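30-kDa cleavage and polyadenylation specificity factor 30 (Arabidopsis thaliana, PDB 5ZUU) binds m6A-modified RNA through its YTH domain, the part in this structure, and serves the CPSF complex in pre-mRNA 3'-end formation and poly(A) site selection. Local coordinates at residues Asn120-Asn123 / Leu129-Lys132. Numbering follows the deposited sequence.
Sequences NLRN and LPVK. With nucleotides of chain F.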
ATOM      1  N   ASN A 120       4.136 -11.160 -16.558  1.00 13.38           N
ATOM      2  CA  ASN A 120       3.055 -11.919 -17.198  1.00 13.55           C
ATOM      3  C   ASN A 120       1.680 -11.579 -16.633  1.00 14.26           C
ATOM      4  O   ASN A 120       0.690 -12.260 -16.926  1.00 16.71           O
ATOM      5  CB  ASN A 120       3.379 -13.408 -17.193  1.00 14.00           C
ATOM      6  CG  ASN A 120       3.374 -13.994 -15.809  1.00 13.78           C
ATOM      7  OD1 ASN A 120       3.539 -13.230 -14.857  1.00 15.65           O
ATOM      8  ND2 ASN A 120       3.194 -15.322 -15.688  1.00 11.89           N
ATOM      9  N   LEU A 121       1.581 -10.504 -15.844  1.00 14.28           N
ATOM     10  CA  LEU A 121       0.340 -10.146 -15.194  1.00 15.60           C
ATOM     11  C   LEU A 121      -0.152  -8.867 -15.791  1.00 14.84           C
ATOM     12  O   LEU A 121       0.517  -7.854 -15.703  1.00 14.03           O
ATOM     13  CB  LEU A 121       0.517  -9.904 -13.688  1.00 17.57           C
ATOM     14  CG  LEU A 121       0.045 -10.851 -12.658  1.00 21.31           C
ATOM     15  CD1 LEU A 121      -0.097 -10.173 -11.281  1.00 22.20           C
ATOM     16  CD2 LEU A 121      -1.303 -11.384 -13.069  1.00 23.88           C
ATOM     17  N   ARG A 122      -1.388  -8.889 -16.293  1.00 15.17           N
ATOM     18  CA  ARG A 122      -2.038  -7.713 -16.866  1.00 14.02           C
ATOM     19  C   ARG A 122      -3.344  -7.383 -16.188  1.00 12.60           C
ATOM     20  O   ARG A 122      -3.967  -8.259 -15.613  1.00 12.53           O
ATOM     21  CB  ARG A 122      -2.243  -7.911 -18.344  1.00 14.72           C
ATOM     22  CG  ARG A 122      -0.934  -7.868 -19.090  1.00 16.67           C
ATOM     23  CD  ARG A 122      -1.092  -8.405 -20.523  1.00 18.08           C
ATOM     24  NE  ARG A 122       0.166  -8.229 -21.226  1.00 18.80           N
ATOM     25  CZ  ARG A 122       0.426  -7.289 -22.115  1.00 21.10           C
ATOM     26  NH1 ARG A 122      -0.496  -6.396 -22.428  1.00 23.06           N
ATOM     27  NH2 ARG A 122       1.632  -7.236 -22.701  1.00 21.84           N
ATOM     28  N   ASN A 123      -3.729  -6.102 -16.258  1.00 12.06           N
ATOM     29  CA  ASN A 123      -4.916  -5.561 -15.590  1.00 12.12           C
ATOM     30  C   ASN A 123      -6.041  -5.153 -16.601  1.00 12.95           C
ATOM     31  O   ASN A 123      -5.921  -4.122 -17.236  1.00 12.17           O
ATOM     32  CB  ASN A 123      -4.550  -4.321 -14.817  1.00 11.22           C
ATOM     33  CG  ASN A 123      -5.694  -3.785 -14.008  1.00 11.51           C
ATOM     34  OD1 ASN A 123      -6.760  -4.405 -13.921  1.00 11.79           O
ATOM     35  ND2 ASN A 123      -5.505  -2.585 -13.428  1.00 10.85           N
ATOM     36  N   LEU A 129      -3.154  -3.722 -19.942  1.00 16.53           N
ATOM     37  CA  LEU A 129      -1.761  -3.382 -19.873  1.00 16.99           C
ATOM     38  C   LEU A 129      -1.066  -4.115 -18.670  1.00 16.64           C
ATOM     39  O   LEU A 129      -1.724  -4.437 -17.673  1.00 13.99           O
ATOM     40  CB  LEU A 129      -1.627  -1.873 -19.697  1.00 18.46           C
ATOM     41  CG  LEU A 129      -2.026  -1.032 -20.928  1.00 18.82           C
ATOM     42  CD1 LEU A 129      -2.338   0.411 -20.515  1.00 19.10           C
ATOM     43  CD2 LEU A 129      -0.952  -1.092 -21.986  1.00 18.69           C
ATOM     44  N   PRO A 130       0.260  -4.346 -18.750  1.00 16.63           N
ATOM     45  CA  PRO A 130       0.952  -5.025 -17.663  1.00 16.16           C
ATOM     46  C   PRO A 130       0.810  -4.234 -16.388  1.00 15.78           C
ATOM     47  O   PRO A 130       0.769  -3.027 -16.432  1.00 18.44           O
ATOM     48  CB  PRO A 130       2.422  -5.081 -18.104  1.00 17.01           C
ATOM     49  CG  PRO A 130       2.492  -4.428 -19.407  1.00 18.07           C
ATOM     50  CD  PRO A 130       1.109  -4.203 -19.948  1.00 18.37           C
ATOM     51  N   VAL A 131       0.651  -4.906 -15.260  1.00 14.88           N
ATOM     52  CA  VAL A 131       0.371  -4.185 -14.012  1.00 14.09           C
ATOM     53  C   VAL A 131       1.408  -3.153 -13.587  1.00 13.75           C
ATOM     54  O   VAL A 131       1.077  -2.267 -12.811  1.00 14.32           O
ATOM     55  CB  VAL A 131       0.138  -5.137 -12.849  1.00 14.78           C
ATOM     56  CG1 VAL A 131      -1.058  -6.026 -13.149  1.00 15.51           C
ATOM     57  CG2 VAL A 131       1.379  -5.995 -12.553  1.00 15.15           C
ATOM     58  N   LYS A 132       2.668  -3.272 -14.057  1.00 14.49           N
ATOM     59  CA  LYS A 132       3.682  -2.236 -13.801  1.00 13.37           C
ATOM     60  C   LYS A 132       3.289  -0.845 -14.322  1.00 13.53           C
ATOM     61  O   LYS A 132       3.698   0.145 -13.741  1.00 11.52           O
ATOM     62  CB  LYS A 132       5.077  -2.605 -14.299  1.00 13.23           C
ATOM     63  CG  LYS A 132       5.251  -2.715 -15.801  1.00 12.70           C
ATOM     64  CD  LYS A 132       6.690  -2.498 -16.168  1.00 12.76           C
ATOM     65  CE  LYS A 132       6.902  -2.715 -17.666  1.00 13.55           C
ATOM     66  NZ  LYS A 132       8.359  -2.600 -17.899  1.00 14.03           N
TER
ATOM     67  P     U F   7       6.714   4.244 -13.028  1.00 13.82           P
ATOM     68  OP1   U F   7       7.190   3.374 -11.966  1.00 15.52           O
ATOM     69  OP2   U F   7       7.349   5.510 -13.217  1.00 14.36           O
ATOM     70  O5'   U F   7       6.858   3.466 -14.409  1.00 14.71           O
ATOM     71  C5'   U F   7       6.403   2.118 -14.487  1.00 15.63           C
ATOM     72  C4'   U F   7       6.409   1.669 -15.914  1.00 16.19           C
ATOM     73  O4'   U F   7       5.532   2.508 -16.706  1.00 17.22           O
ATOM     74  C3'   U F   7       7.761   1.775 -16.585  1.00 16.93           C
ATOM     75  O3'   U F   7       8.437   0.557 -16.337  1.00 19.49           O
ATOM     76  C2'   U F   7       7.393   1.903 -18.043  1.00 16.92           C
ATOM     77  O2'   U F   7       6.961   0.679 -18.592  1.00 15.94           O
ATOM     78  C1'   U F   7       6.167   2.795 -17.948  1.00 16.83           C
ATOM     79  N1    U F   7       6.406   4.237 -18.029  1.00 15.60           N
ATOM     80  C2    U F   7       6.551   4.808 -19.285  1.00 16.18           C
ATOM     81  O2    U F   7       6.630   4.151 -20.318  1.00 16.74           O
ATOM     82  N3    U F   7       6.646   6.175 -19.282  1.00 16.48           N
ATOM     83  C4    U F   7       6.563   7.017 -18.193  1.00 16.11           C
ATOM     84  O4    U F   7       6.622   8.233 -18.365  1.00 15.43           O
ATOM     85  C5    U F   7       6.426   6.351 -16.933  1.00 15.64           C
ATOM     86  C6    U F   7       6.336   5.019 -16.899  1.00 15.64           C
TER
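Two backbone hydrogen bonds join the segments: Val131 N donates to Leu121 O (3.0 Å) and Asn123 N to Leu129 O (3.0 Å). Between them Arg122 pairs with Pro130 as an antiparallel non-hydrogen-bonded pair, and CA-H...O contacts reach Leu121 O from Pro130 and Leu129 O from Arg122. Arg122 runs extended alongside Pro130, its CG 3.7 Å from Pro130 CA. Pro130 CD lies over one guanidinium face, offset toward the rim, while NH1 hydrogen-bonds to Asn128 O. The pairing forms a short beta hairpin within the YTH domain, next to helix 142-154 and strand 138-140. Val131 brings CG1 to 3.5 Å from Leu121 O, while CG2 lies 4.2 Å from Leu121 CB; both residues touch Val144. With CG turned away from the backbone N (chi1 -175°), the buried Asn123 amide hydrogen-bonds through ND2 to Glu139 O and through OD1 to Tyr125 N and Glu141 N. Lys132 O lies 3.4 Å from C5' of U7 of chain F, and the side chain, extended beyond CG, brings CE to 3.5 Å from O2' of that nucleotide. An alanine here would probably leave the O2' and O3' side of this ribose without the lysine chain and its positive charge.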